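Local coordinates for NS3-like protein (Alongshan virus, PDB 6M40) that probably acts as the RNA helicase domain of the viral NS3-like protein, binding ATP and hydrolysing nucleoside triphosphates to drive RNA unwinding, at residues F198-T203 with T268-H273; T374-E379 with F407-W412; M381-A386 with E394-I399. All blocks are in the same frame, centred on the assembly; numbering follows the deposited sequence.

Contact 1: F198-T203 with T268-H273; sequences FVPGLT and TCQQYH
Phe198, the last residue of strand 194-198, turns its carbonyl O to Thr268, whose backbone N and OG1 both point at it. The backbone N of Thr268 bonds to Phe198 O at 3.2 Å, in the carbonyl plane and with an N-H...O angle of 153°. A chi1 of -43° puts Thr268 OG1 beside its own backbone N; OG1 donates to the same oxygen, although its refined distance is too short to be relied on. Val199 adds a loose approach of CG2 to Thr268 OG1 at 3.9 Å. Pro200 carries most of the packing. Its ring crosses the Thr268 side chain at about a right angle, CD to Thr268 CG2 being 3.7 Å, and lies beside Gln270, with CB 3.5 Å from Gln270 O. That carbonyl also takes a hydrogen bond from Arg296, part of the QRRGRIGR sequence recognisable as helicase motif VI. Pro200 O rests 3.7 Å from Tyr272 CB. The FVPG sequence resembles motif IV of flaviviral NS3. Pro200 has no N-H to continue the parallel pairing that Phe198 shares with Phe266, consistent with the strand ending here and van der Waals contact taking over.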
ATOM      1  N   PHE A 198       6.150   2.787 -14.599  1.00 69.13           N
ATOM      2  CA  PHE A 198       5.306   1.974 -13.728  1.00 72.95           C
ATOM      3  C   PHE A 198       4.573   0.942 -14.577  1.00 69.04           C
ATOM      4  O   PHE A 198       3.673   1.283 -15.352  1.00 64.16           O
ATOM      5  CB  PHE A 198       4.341   2.855 -12.942  1.00 71.91           C
ATOM      6  CG  PHE A 198       4.915   3.361 -11.648  1.00 70.65           C
ATOM      7  CD1 PHE A 198       5.085   2.496 -10.576  1.00 73.43           C
ATOM      8  CD2 PHE A 198       5.285   4.691 -11.494  1.00 70.86           C
ATOM      9  CE1 PHE A 198       5.615   2.944  -9.379  1.00 78.75           C
ATOM     10  CE2 PHE A 198       5.813   5.138 -10.296  1.00 75.98           C
ATOM     11  CZ  PHE A 198       5.975   4.265  -9.244  1.00 80.41           C
ATOM     12  N   VAL A 199       4.956  -0.319 -14.401  1.00 75.50           N
ATOM     13  CA  VAL A 199       4.534  -1.437 -15.242  1.00 76.05           C
ATOM     14  C   VAL A 199       3.701  -2.408 -14.409  1.00 75.21           C
ATOM     15  O   VAL A 199       4.007  -2.622 -13.229  1.00 80.99           O
ATOM     16  CB  VAL A 199       5.769  -2.118 -15.859  1.00 76.47           C
ATOM     17  CG1 VAL A 199       5.493  -3.577 -16.176  1.00 77.29           C
ATOM     18  CG2 VAL A 199       6.216  -1.360 -17.100  1.00 72.06           C
ATOM     19  N   PRO A 200       2.631  -3.020 -14.967  1.00 75.70           N
ATOM     20  CA  PRO A 200       1.742  -3.855 -14.143  1.00 74.74           C
ATOM     21  C   PRO A 200       2.415  -5.065 -13.513  1.00 70.20           C
ATOM     22  O   PRO A 200       2.429  -5.187 -12.286  1.00 71.02           O
ATOM     23  CB  PRO A 200       0.650  -4.291 -15.136  1.00 70.28           C
ATOM     24  CG  PRO A 200       1.226  -4.064 -16.507  1.00 70.55           C
ATOM     25  CD  PRO A 200       2.128  -2.874 -16.343  1.00 76.59           C
ATOM     26  N   GLY A 201       2.949  -5.975 -14.320  1.00 70.70           N
ATOM     27  CA  GLY A 201       3.570  -7.166 -13.779  1.00 76.23           C
ATOM     28  C   GLY A 201       5.032  -7.303 -14.136  1.00 80.48           C
ATOM     29  O   GLY A 201       5.521  -6.648 -15.059  1.00 80.66           O
ATOM     30  N   LEU A 202       5.739  -8.166 -13.406  1.00 88.39           N
ATOM     31  CA  LEU A 202       7.122  -8.489 -13.746  1.00 81.75           C
ATOM     32  C   LEU A 202       7.230  -9.125 -15.131  1.00 87.02           C
ATOM     33  O   LEU A 202       8.282  -9.019 -15.772  1.00 89.05           O
ATOM     34  CB  LEU A 202       7.692  -9.420 -12.665  1.00 85.26           C
ATOM     35  CG  LEU A 202       9.141  -9.912 -12.686  1.00 90.49           C
ATOM     36  CD1 LEU A 202       9.281 -11.149 -13.554  1.00 89.66           C
ATOM     37  CD2 LEU A 202      10.057  -8.805 -13.154  1.00 89.13           C
ATOM     38  N   THR A 203       6.166  -9.762 -15.618  1.00 88.05           N
ATOM     39  CA  THR A 203       6.183 -10.472 -16.892  1.00 85.47           C
ATOM     40  C   THR A 203       5.036 -10.004 -17.779  1.00 86.31           C
ATOM     41  O   THR A 203       4.079  -9.381 -17.314  1.00 87.74           O
ATOM     42  CB  THR A 203       6.073 -11.991 -16.692  1.00 82.04           C
ATOM     43  OG1 THR A 203       4.876 -12.287 -15.962  1.00 87.15           O
ATOM     44  CG2 THR A 203       7.275 -12.538 -15.936  1.00 82.17           C
ATOM     45  N   THR A 268       1.981   3.161 -17.335  1.00 67.96           N
ATOM     46  CA  THR A 268       1.127   2.204 -18.029  1.00 63.81           C
ATOM     47  C   THR A 268      -0.336   2.443 -17.699  1.00 61.68           C
ATOM     48  O   THR A 268      -1.215   2.272 -18.550  1.00 59.95           O
ATOM     49  CB  THR A 268       1.495   0.780 -17.626  1.00 65.49           C
ATOM     50  OG1 THR A 268       2.916   0.626 -17.590  1.00 74.80           O
ATOM     51  CG2 THR A 268       0.900  -0.222 -18.596  1.00 71.15           C
ATOM     52  N   CYS A 269      -0.611   2.839 -16.454  1.00 65.52           N
ATOM     53  CA  CYS A 269      -1.969   2.951 -15.931  1.00 67.89           C
ATOM     54  C   CYS A 269      -2.639   1.574 -15.887  1.00 64.40           C
ATOM     55  O   CYS A 269      -3.804   1.404 -16.256  1.00 63.82           O
ATOM     56  CB  CYS A 269      -2.777   3.965 -16.739  1.00 65.89           C
ATOM     57  SG  CYS A 269      -2.321   5.663 -16.334  1.00 67.86           S
ATOM     58  N   GLN A 270      -1.888   0.590 -15.385  1.00 60.48           N
ATOM     59  CA  GLN A 270      -2.322  -0.800 -15.340  1.00 66.02           C
ATOM     60  C   GLN A 270      -1.626  -1.513 -14.181  1.00 67.65           C
ATOM     61  O   GLN A 270      -0.457  -1.239 -13.891  1.00 69.09           O
ATOM     62  CB  GLN A 270      -2.018  -1.530 -16.662  1.00 69.78           C
ATOM     63  CG  GLN A 270      -2.720  -0.952 -17.888  1.00 67.29           C
ATOM     64  CD  GLN A 270      -2.606  -1.850 -19.113  1.00 69.73           C
ATOM     65  OE1 GLN A 270      -1.628  -2.579 -19.278  1.00 68.40           O
ATOM     66  NE2 GLN A 270      -3.616  -1.805 -19.972  1.00 78.89           N
ATOM     67  N   GLN A 271      -2.339  -2.444 -13.541  1.00 68.62           N
ATOM     68  CA  GLN A 271      -1.802  -3.171 -12.399  1.00 70.54           C
ATOM     69  C   GLN A 271      -2.159  -4.648 -12.483  1.00 67.22           C
ATOM     70  O   GLN A 271      -3.092  -5.041 -13.181  1.00 64.70           O
ATOM     71  CB  GLN A 271      -2.320  -2.595 -11.079  1.00 79.01           C
ATOM     72  CG  GLN A 271      -1.593  -3.116  -9.843  1.00 81.41           C
ATOM     73  CD  GLN A 271      -1.880  -2.261  -8.631  1.00 97.60           C
ATOM     74  OE1 GLN A 271      -2.324  -1.116  -8.756  1.00 97.49           O
ATOM     75  NE2 GLN A 271      -1.625  -2.807  -7.449  1.00101.39           N
ATOM     76  N   TYR A 272      -1.415  -5.463 -11.735  1.00 70.92           N
ATOM     77  CA  TYR A 272      -1.614  -6.911 -11.681  1.00 66.06           C
ATOM     78  C   TYR A 272      -2.281  -7.246 -10.346  1.00 66.13           C
ATOM     79  O   TYR A 272      -1.639  -7.695  -9.396  1.00 66.61           O
ATOM     80  CB  TYR A 272      -0.272  -7.659 -11.867  1.00 63.75           C
ATOM     81  CG  TYR A 272      -0.388  -9.170 -11.888  1.00 62.20           C
ATOM     82  CD1 TYR A 272      -1.016  -9.826 -12.943  1.00 60.81           C
ATOM     83  CD2 TYR A 272       0.147  -9.938 -10.862  1.00 64.32           C
ATOM     84  CE1 TYR A 272      -1.121 -11.197 -12.968  1.00 59.40           C
ATOM     85  CE2 TYR A 272       0.049 -11.322 -10.880  1.00 68.05           C
ATOM     86  CZ  TYR A 272      -0.584 -11.945 -11.935  1.00 62.31           C
ATOM     87  OH  TYR A 272      -0.687 -13.320 -11.961  1.00 57.85           O
ATOM     88  N   HIS A 273      -3.592  -7.023 -10.285  1.00 69.44           N
ATOM     89  CA  HIS A 273      -4.371  -7.497  -9.161  1.00 66.97           C
ATOM     90  C   HIS A 273      -4.532  -9.011  -9.223  1.00 67.21           C
ATOM     91  O   HIS A 273      -4.400  -9.639 -10.277  1.00 61.66           O
ATOM     92  CB  HIS A 273      -5.780  -6.899  -9.149  1.00 71.03           C
ATOM     93  CG  HIS A 273      -5.830  -5.417  -8.968  1.00 77.96           C
ATOM     94  ND1 HIS A 273      -5.877  -4.538 -10.031  1.00 87.38           N
ATOM     95  CD2 HIS A 273      -5.886  -4.656  -7.849  1.00 90.81           C
ATOM     96  CE1 HIS A 273      -5.940  -3.298  -9.574  1.00 95.96           C
ATOM     97  NE2 HIS A 273      -5.942  -3.343  -8.253  1.00129.34           N
TER

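Contact 2: T374-E379 with F407-W412; sequences TETLTE and FNDARW
Thr376 lays its methyl CG2 over one face of the Arg411 guanidinium, 3.3 Å off its plane and nearer the margin than the middle, the two side chains running antiparallel. Thr376 is the N-cap residue of helix 377-383. Placed between its own backbone N and carbonyl carbon (chi1 64°), its OG1 makes the capping bond, accepting from Glu379 N at 3.1 Å, and also accepts the indole N-H of Trp412. This second bond, Trp412 NE1 to Thr376 OG1, is 3.3 Å long and lies near the ring plane. The same N-H makes a weak, strongly bent bond to Thr378 OG1. Thr378 OG1 in turn donates to Asp409 OD2 at 2.7 Å, meeting the anti lone pair of that oxygen, while Thr378 CG2 sits 3.9 Å from Phe407 CE2. Asp409 opens a type I turn ending at Trp412 and holds Arg411 by a salt bridge, with Arg411 NE 3.0 Å from Asp409 OD1. Arg411 also pairs with Glu332 of helix 328-339, and Thr281 bonds Asp409 OD1, tying the probable C-terminal helical domain of an NS3 helicase to the beta-hairpin 264-276/281-287. Shared hydroxyls thus fasten turn 409-412, near the end of the ordered chain, to a helix start, and the flanking Arg411, with the donated hydroxyl, would favour an ionised Asp409.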
ATOM      1  N   THR A 374       2.113 -15.951   7.073  1.00 69.68           N
ATOM      2  CA  THR A 374       1.286 -16.514   6.011  1.00 69.30           C
ATOM      3  C   THR A 374       0.773 -15.329   5.209  1.00 64.21           C
ATOM      4  O   THR A 374       0.083 -14.469   5.763  1.00 62.57           O
ATOM      5  CB  THR A 374       0.106 -17.321   6.577  1.00 68.60           C
ATOM      6  OG1 THR A 374       0.529 -18.090   7.710  1.00 67.23           O
ATOM      7  CG2 THR A 374      -0.470 -18.264   5.526  1.00 62.32           C
ATOM      8  N   GLU A 375       1.123 -15.254   3.926  1.00 64.11           N
ATOM      9  CA  GLU A 375       0.722 -14.079   3.158  1.00 68.01           C
ATOM     10  C   GLU A 375      -0.789 -14.035   2.967  1.00 65.98           C
ATOM     11  O   GLU A 375      -1.398 -12.963   3.053  1.00 64.44           O
ATOM     12  CB  GLU A 375       1.456 -14.031   1.816  1.00 76.63           C
ATOM     13  CG  GLU A 375       0.915 -14.927   0.709  1.00 86.98           C
ATOM     14  CD  GLU A 375       0.993 -16.396   1.040  1.00 88.90           C
ATOM     15  OE1 GLU A 375       1.423 -16.729   2.157  1.00 86.63           O
ATOM     16  OE2 GLU A 375       0.622 -17.217   0.179  1.00 88.17           O
ATOM     17  N   THR A 376      -1.419 -15.188   2.760  1.00 65.37           N
ATOM     18  CA  THR A 376      -2.850 -15.261   2.493  1.00 60.90           C
ATOM     19  C   THR A 376      -3.604 -15.670   3.749  1.00 55.61           C
ATOM     20  O   THR A 376      -3.209 -16.614   4.438  1.00 57.99           O
ATOM     21  CB  THR A 376      -3.139 -16.264   1.376  1.00 62.87           C
ATOM     22  OG1 THR A 376      -2.757 -17.582   1.802  1.00 64.26           O
ATOM     23  CG2 THR A 376      -2.384 -15.896   0.111  1.00 61.66           C
ATOM     24  N   LEU A 377      -4.690 -14.952   4.044  1.00 52.56           N
ATOM     25  CA  LEU A 377      -5.586 -15.376   5.112  1.00 51.69           C
ATOM     26  C   LEU A 377      -6.195 -16.733   4.795  1.00 54.38           C
ATOM     27  O   LEU A 377      -6.424 -17.538   5.702  1.00 54.01           O
ATOM     28  CB  LEU A 377      -6.672 -14.323   5.322  1.00 49.71           C
ATOM     29  CG  LEU A 377      -7.777 -14.541   6.352  1.00 51.47           C
ATOM     30  CD1 LEU A 377      -7.221 -14.914   7.714  1.00 49.98           C
ATOM     31  CD2 LEU A 377      -8.611 -13.276   6.458  1.00 47.68           C
ATOM     32  N   THR A 378      -6.448 -17.007   3.514  1.00 53.70           N
ATOM     33  CA  THR A 378      -6.970 -18.312   3.137  1.00 54.79           C
ATOM     34  C   THR A 378      -6.050 -19.434   3.616  1.00 55.08           C
ATOM     35  O   THR A 378      -6.522 -20.457   4.127  1.00 53.07           O
ATOM     36  CB  THR A 378      -7.163 -18.389   1.622  1.00 55.89           C
ATOM     37  OG1 THR A 378      -5.885 -18.404   0.977  1.00 60.50           O
ATOM     38  CG2 THR A 378      -7.956 -17.197   1.122  1.00 61.37           C
ATOM     39  N   GLU A 379      -4.736 -19.267   3.464  1.00 57.35           N
ATOM     40  CA  GLU A 379      -3.827 -20.319   3.905  1.00 58.85           C
ATOM     41  C   GLU A 379      -3.692 -20.345   5.424  1.00 56.30           C
ATOM     42  O   GLU A 379      -3.446 -21.410   6.001  1.00 55.37           O
ATOM     43  CB  GLU A 379      -2.447 -20.158   3.254  1.00 62.40           C
ATOM     44  CG  GLU A 379      -1.480 -21.295   3.603  1.00 67.04           C
ATOM     45  CD  GLU A 379      -0.154 -21.218   2.855  1.00 79.90           C
ATOM     46  OE1 GLU A 379       0.141 -20.171   2.230  1.00 72.18           O
ATOM     47  OE2 GLU A 379       0.603 -22.214   2.896  1.00 75.30           O
ATOM     48  N   PHE A 407     -12.852 -22.985  -2.905  1.00 64.55           N
ATOM     49  CA  PHE A 407     -12.095 -21.755  -3.124  1.00 62.03           C
ATOM     50  C   PHE A 407     -10.678 -22.103  -3.544  1.00 62.66           C
ATOM     51  O   PHE A 407      -9.892 -22.613  -2.739  1.00 66.75           O
ATOM     52  CB  PHE A 407     -12.073 -20.878  -1.879  1.00 62.49           C
ATOM     53  CG  PHE A 407     -11.725 -19.449  -2.160  1.00 60.95           C
ATOM     54  CD1 PHE A 407     -12.664 -18.600  -2.714  1.00 56.08           C
ATOM     55  CD2 PHE A 407     -10.466 -18.949  -1.865  1.00 61.57           C
ATOM     56  CE1 PHE A 407     -12.361 -17.281  -2.974  1.00 53.04           C
ATOM     57  CE2 PHE A 407     -10.156 -17.627  -2.113  1.00 58.67           C
ATOM     58  CZ  PHE A 407     -11.106 -16.791  -2.670  1.00 54.93           C
ATOM     59  N   ASN A 408     -10.352 -21.800  -4.794  1.00 62.10           N
ATOM     60  CA  ASN A 408      -9.037 -22.078  -5.356  1.00 62.26           C
ATOM     61  C   ASN A 408      -8.261 -20.766  -5.384  1.00 62.39           C
ATOM     62  O   ASN A 408      -8.334 -20.000  -6.342  1.00 61.93           O
ATOM     63  CB  ASN A 408      -9.182 -22.694  -6.738  1.00 62.72           C
ATOM     64  CG  ASN A 408      -7.872 -23.178  -7.293  1.00 67.61           C
ATOM     65  OD1 ASN A 408      -6.904 -23.362  -6.561  1.00 75.54           O
ATOM     66  ND2 ASN A 408      -7.834 -23.398  -8.596  1.00 67.45           N
ATOM     67  N   ASP A 409      -7.509 -20.511  -4.316  1.00 60.23           N
ATOM     68  CA  ASP A 409      -6.657 -19.334  -4.264  1.00 59.65           C
ATOM     69  C   ASP A 409      -5.477 -19.541  -5.200  1.00 65.17           C
ATOM     70  O   ASP A 409      -4.669 -20.456  -5.003  1.00 67.73           O
ATOM     71  CB  ASP A 409      -6.174 -19.076  -2.841  1.00 59.86           C
ATOM     72  CG  ASP A 409      -5.928 -17.610  -2.573  1.00 55.88           C
ATOM     73  OD1 ASP A 409      -5.679 -16.863  -3.545  1.00 54.26           O
ATOM     74  OD2 ASP A 409      -5.997 -17.204  -1.392  1.00 54.56           O
ATOM     75  N   ALA A 410      -5.375 -18.693  -6.221  1.00 66.21           N
ATOM     76  CA  ALA A 410      -4.288 -18.794  -7.191  1.00 67.17           C
ATOM     77  C   ALA A 410      -3.014 -18.134  -6.709  1.00 75.76           C
ATOM     78  O   ALA A 410      -2.025 -18.067  -7.466  1.00 83.09           O
ATOM     79  CB  ALA A 410      -4.727 -18.194  -8.524  1.00 63.57           C
ATOM     80  N   ARG A 411      -3.022 -17.664  -5.465  1.00 70.72           N
ATOM     81  CA  ARG A 411      -1.817 -17.136  -4.809  1.00 69.63           C
ATOM     82  C   ARG A 411      -1.039 -18.202  -4.035  1.00 74.62           C
ATOM     83  O   ARG A 411       0.075 -17.906  -3.531  1.00 76.06           O
ATOM     84  CB  ARG A 411      -2.191 -16.008  -3.869  1.00 60.51           C
ATOM     85  CG  ARG A 411      -2.740 -14.805  -4.609  1.00 59.65           C
ATOM     86  CD  ARG A 411      -3.192 -13.739  -3.675  1.00 55.90           C
ATOM     87  NE  ARG A 411      -4.354 -14.242  -2.929  1.00 53.14           N
ATOM     88  CZ  ARG A 411      -4.639 -13.950  -1.657  1.00 50.89           C
ATOM     89  NH1 ARG A 411      -3.838 -13.141  -0.952  1.00 56.24           N
ATOM     90  NH2 ARG A 411      -5.721 -14.462  -1.053  1.00 54.04           N
ATOM     91  N   TRP A 412      -1.586 -19.427  -4.005  1.00 74.70           N
ATOM     92  CA  TRP A 412      -0.874 -20.574  -3.447  1.00 75.96           C
ATOM     93  C   TRP A 412       0.159 -21.163  -4.426  1.00 85.93           C
ATOM     94  O   TRP A 412       0.781 -22.224  -4.159  1.00 87.68           O
ATOM     95  CB  TRP A 412      -1.873 -21.650  -3.012  1.00 73.90           C
ATOM     96  CG  TRP A 412      -2.732 -21.247  -1.823  1.00 68.66           C
ATOM     97  CD1 TRP A 412      -2.646 -20.090  -1.087  1.00 69.67           C
ATOM     98  CD2 TRP A 412      -3.807 -22.009  -1.239  1.00 65.92           C
ATOM     99  NE1 TRP A 412      -3.594 -20.098  -0.084  1.00 62.39           N
ATOM    100  CE2 TRP A 412      -4.317 -21.258  -0.158  1.00 65.78           C
ATOM    101  CE3 TRP A 412      -4.384 -23.254  -1.525  1.00 69.94           C
ATOM    102  CZ2 TRP A 412      -5.375 -21.707   0.630  1.00 65.75           C
ATOM    103  CZ3 TRP A 412      -5.432 -23.696  -0.744  1.00 72.57           C
ATOM    104  CH2 TRP A 412      -5.919 -22.924   0.321  1.00 70.03           C
TER

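Contact 3: M381-A386 with E394-I399; sequences MAIYSA and EQERAI
Ala382 and Ile383, at the end of helix 377-383, meet Glu396 and Ile399 in a small helix-to-helix contact in the C-terminal helical part of the chain, about 29 Å from the chain's centre to that of the contact. No hydrogen bond crosses it. The backbones come close at one place, where Ile383 CA and Glu396 CA are 5.3 Å apart. There the carbonyl of Ala382 points at the other helix, and Glu396 CA approaches Ala382 O at 3.6 Å in a CA-H...O contact with an angle of 156° at the hydrogen. Glu396 CB lies beside the same oxygen. One turn further along, Ile399 uses its CG2 branch, 3.8 Å from Ala382 CA and 4.0 Å from the backbone O of Met381, a selenomethionine in this crystal, so this methyl settles on helix backbone; the Ala382 methyl is a little further off.

Two consecutive helices are joined here by a short loop, in what probably corresponds to the C-terminal helical domain of flaviviral NS3 helicases. Tyr384 is the first residue to leave helical geometry. A backbone bond between Ile383 and Arg391 draws the two ends of the connection together, while Ser385 OG bonds Glu387 N within it.

On the other flank, Ile383 and Glu396 lie side by side and point the same way. Glu396 CG is anti to its backbone N (chi1 166°) and the chain runs on extended, bringing OE2 to 3.7 Å from Ile383 CG2, a contact of carboxylate against methyl. The same OE2 has a long, weak ion pair with Arg400. Ile383 turns its other branch to the following residue, CG1 sitting 3.5 Å above the centre of the Tyr384 ring, and the Tyr384 side chain touches Arg367 and Glu371 of helix 362-371.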
HETATM    1  N   MSE A 381      -6.028 -20.196   7.410  1.00 58.19           N
HETATM    2  CA  MSE A 381      -7.146 -21.026   7.844  1.00 54.19           C
HETATM    3  C   MSE A 381      -6.772 -22.503   7.731  1.00 55.68           C
HETATM    4  O   MSE A 381      -7.332 -23.358   8.429  1.00 56.35           O
HETATM    5  CB  MSE A 381      -8.404 -20.711   7.018  1.00 58.02           C
HETATM    6  CG  MSE A 381      -8.912 -19.305   7.240  1.00 61.24           C
HETATM    7 SE   MSE A 381     -10.338 -18.750   5.956  1.00 93.31          SE
HETATM    8  CE  MSE A 381     -11.644 -20.165   6.341  1.00 62.19           C
ATOM      9  N   ALA A 382      -5.821 -22.810   6.849  1.00 57.02           N
ATOM     10  CA  ALA A 382      -5.360 -24.186   6.751  1.00 59.72           C
ATOM     11  C   ALA A 382      -4.446 -24.565   7.912  1.00 61.68           C
ATOM     12  O   ALA A 382      -4.452 -25.725   8.337  1.00 63.37           O
ATOM     13  CB  ALA A 382      -4.639 -24.418   5.420  1.00 62.16           C
ATOM     14  N   ILE A 383      -3.659 -23.626   8.442  1.00 60.96           N
ATOM     15  CA  ILE A 383      -2.650 -23.982   9.430  1.00 60.27           C
ATOM     16  C   ILE A 383      -3.129 -23.708  10.852  1.00 59.41           C
ATOM     17  O   ILE A 383      -2.688 -24.372  11.794  1.00 62.53           O
ATOM     18  CB  ILE A 383      -1.308 -23.260   9.179  1.00 60.56           C
ATOM     19  CG1 ILE A 383      -1.377 -21.800   9.638  1.00 63.19           C
ATOM     20  CG2 ILE A 383      -0.903 -23.312   7.716  1.00 63.73           C
ATOM     21  CD1 ILE A 383      -0.187 -20.968   9.204  1.00 66.69           C
ATOM     22  N   TYR A 384      -3.993 -22.717  11.038  1.00 56.80           N
ATOM     23  CA  TYR A 384      -4.542 -22.424  12.356  1.00 56.59           C
ATOM     24  C   TYR A 384      -5.959 -22.968  12.439  1.00 57.83           C
ATOM     25  O   TYR A 384      -6.767 -22.769  11.521  1.00 57.77           O
ATOM     26  CB  TYR A 384      -4.518 -20.924  12.648  1.00 55.61           C
ATOM     27  CG  TYR A 384      -3.118 -20.333  12.591  1.00 60.00           C
ATOM     28  CD1 TYR A 384      -2.099 -20.802  13.412  1.00 61.54           C
ATOM     29  CD2 TYR A 384      -2.818 -19.311  11.708  1.00 53.65           C
ATOM     30  CE1 TYR A 384      -0.826 -20.270  13.344  1.00 63.79           C
ATOM     31  CE2 TYR A 384      -1.556 -18.777  11.632  1.00 54.77           C
ATOM     32  CZ  TYR A 384      -0.561 -19.254  12.450  1.00 61.11           C
ATOM     33  OH  TYR A 384       0.701 -18.710  12.376  1.00 71.57           O
ATOM     34  N   SER A 385      -6.244 -23.675  13.526  1.00 56.89           N
ATOM     35  CA  SER A 385      -7.557 -24.246  13.734  1.00 54.90           C
ATOM     36  C   SER A 385      -8.583 -23.134  13.939  1.00 55.89           C
ATOM     37  O   SER A 385      -8.269 -21.939  13.911  1.00 53.40           O
ATOM     38  CB  SER A 385      -7.545 -25.173  14.944  1.00 53.58           C
ATOM     39  OG  SER A 385      -7.413 -24.407  16.122  1.00 50.01           O
ATOM     40  N   ALA A 386      -9.835 -23.540  14.162  1.00 56.39           N
ATOM     41  CA  ALA A 386     -10.872 -22.563  14.472  1.00 55.53           C
ATOM     42  C   ALA A 386     -10.637 -21.881  15.817  1.00 55.48           C
ATOM     43  O   ALA A 386     -11.154 -20.783  16.052  1.00 54.96           O
ATOM     44  CB  ALA A 386     -12.246 -23.225  14.477  1.00 54.57           C
ATOM     45  N   GLU A 394      -0.953 -33.504   9.055  1.00 89.78           N
ATOM     46  CA  GLU A 394      -1.986 -34.185   8.288  1.00 91.28           C
ATOM     47  C   GLU A 394      -3.306 -33.427   8.327  1.00 84.31           C
ATOM     48  O   GLU A 394      -4.099 -33.519   7.383  1.00 86.34           O
ATOM     49  CB  GLU A 394      -2.179 -35.605   8.816  1.00 97.69           C
ATOM     50  CG  GLU A 394      -0.955 -36.483   8.673  1.00107.38           C
ATOM     51  CD  GLU A 394      -1.277 -37.951   8.852  1.00132.85           C
ATOM     52  OE1 GLU A 394      -2.441 -38.266   9.173  1.00123.33           O
ATOM     53  OE2 GLU A 394      -0.371 -38.788   8.666  1.00144.32           O
ATOM     54  N   GLN A 395      -3.574 -32.697   9.410  1.00 78.53           N
ATOM     55  CA  GLN A 395      -4.742 -31.821   9.429  1.00 77.96           C
ATOM     56  C   GLN A 395      -4.550 -30.634   8.489  1.00 78.33           C
ATOM     57  O   GLN A 395      -5.456 -30.286   7.723  1.00 75.70           O
ATOM     58  CB  GLN A 395      -5.020 -31.358  10.859  1.00 77.72           C
ATOM     59  CG  GLN A 395      -5.297 -32.519  11.810  1.00 84.87           C
ATOM     60  CD  GLN A 395      -5.230 -32.135  13.275  1.00 82.89           C
ATOM     61  OE1 GLN A 395      -4.567 -31.168  13.653  1.00 78.34           O
ATOM     62  NE2 GLN A 395      -5.912 -32.907  14.115  1.00 92.57           N
ATOM     63  N   GLU A 396      -3.365 -30.016   8.517  1.00 80.95           N
ATOM     64  CA  GLU A 396      -3.081 -28.916   7.600  1.00 83.24           C
ATOM     65  C   GLU A 396      -3.301 -29.336   6.153  1.00 81.60           C
ATOM     66  O   GLU A 396      -3.821 -28.555   5.348  1.00 83.88           O
ATOM     67  CB  GLU A 396      -1.643 -28.426   7.809  1.00 90.14           C
ATOM     68  CG  GLU A 396      -1.078 -27.523   6.714  1.00 88.13           C
ATOM     69  CD  GLU A 396       0.397 -27.190   6.927  1.00121.55           C
ATOM     70  OE1 GLU A 396       1.069 -27.909   7.693  1.00117.66           O
ATOM     71  OE2 GLU A 396       0.888 -26.209   6.330  1.00119.67           O
ATOM     72  N   ARG A 397      -2.907 -30.563   5.803  1.00 82.35           N
ATOM     73  CA  ARG A 397      -3.003 -31.007   4.416  1.00 82.63           C
ATOM     74  C   ARG A 397      -4.421 -31.419   4.052  1.00 81.52           C
ATOM     75  O   ARG A 397      -4.845 -31.219   2.909  1.00 83.12           O
ATOM     76  CB  ARG A 397      -2.027 -32.163   4.171  1.00 90.04           C
ATOM     77  CG  ARG A 397      -1.977 -32.682   2.738  1.00 94.28           C
ATOM     78  CD  ARG A 397      -0.761 -33.595   2.494  1.00108.36           C
ATOM     79  NE  ARG A 397      -0.643 -34.657   3.495  1.00122.21           N
ATOM     80  CZ  ARG A 397       0.418 -34.861   4.275  1.00114.37           C
ATOM     81  NH1 ARG A 397       1.488 -34.089   4.180  1.00106.97           N
ATOM     82  NH2 ARG A 397       0.409 -35.859   5.150  1.00107.60           N
ATOM     83  N   ALA A 398      -5.167 -31.991   4.999  1.00 78.82           N
ATOM     84  CA  ALA A 398      -6.565 -32.304   4.731  1.00 77.94           C
ATOM     85  C   ALA A 398      -7.362 -31.037   4.458  1.00 76.09           C
ATOM     86  O   ALA A 398      -8.198 -31.006   3.548  1.00 75.93           O
ATOM     87  CB  ALA A 398      -7.165 -33.073   5.907  1.00 82.47           C
ATOM     88  N   ILE A 399      -7.100 -29.972   5.222  1.00 74.34           N
ATOM     89  CA  ILE A 399      -7.934 -28.778   5.156  1.00 72.08           C
ATOM     90  C   ILE A 399      -7.674 -27.999   3.875  1.00 71.40           C
ATOM     91  O   ILE A 399      -8.602 -27.444   3.278  1.00 69.41           O
ATOM     92  CB  ILE A 399      -7.700 -27.893   6.393  1.00 67.37           C
ATOM     93  CG1 ILE A 399      -8.277 -28.556   7.645  1.00 63.87           C
ATOM     94  CG2 ILE A 399      -8.288 -26.503   6.167  1.00 66.89           C
ATOM     95  CD1 ILE A 399      -9.759 -28.807   7.583  1.00 64.78           C
TER

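In the fold
Contacts 2 and 3 share helix 377-383: contact 2 holds its N-terminal end and contact 3 its C-terminal end, with centres 13 Å apart, and contact 3 is nested in the chain between the segments of contact 2. They touch where Thr374 packs on Ile383. Contact 1 stands apart in the mixed sheet, its centre about 21 Å from that of contact 2 and 34 Å from that of contact 3. All three are partly buried. Contact 1 lies nearest the chain's centre, about 15 Å from it, and relies on backbone bonding where a strand ends; contact 2 buries hydroxyls and charges where helices meet the hairpin; contact 3, the most peripheral, has no hydrogen bond across it.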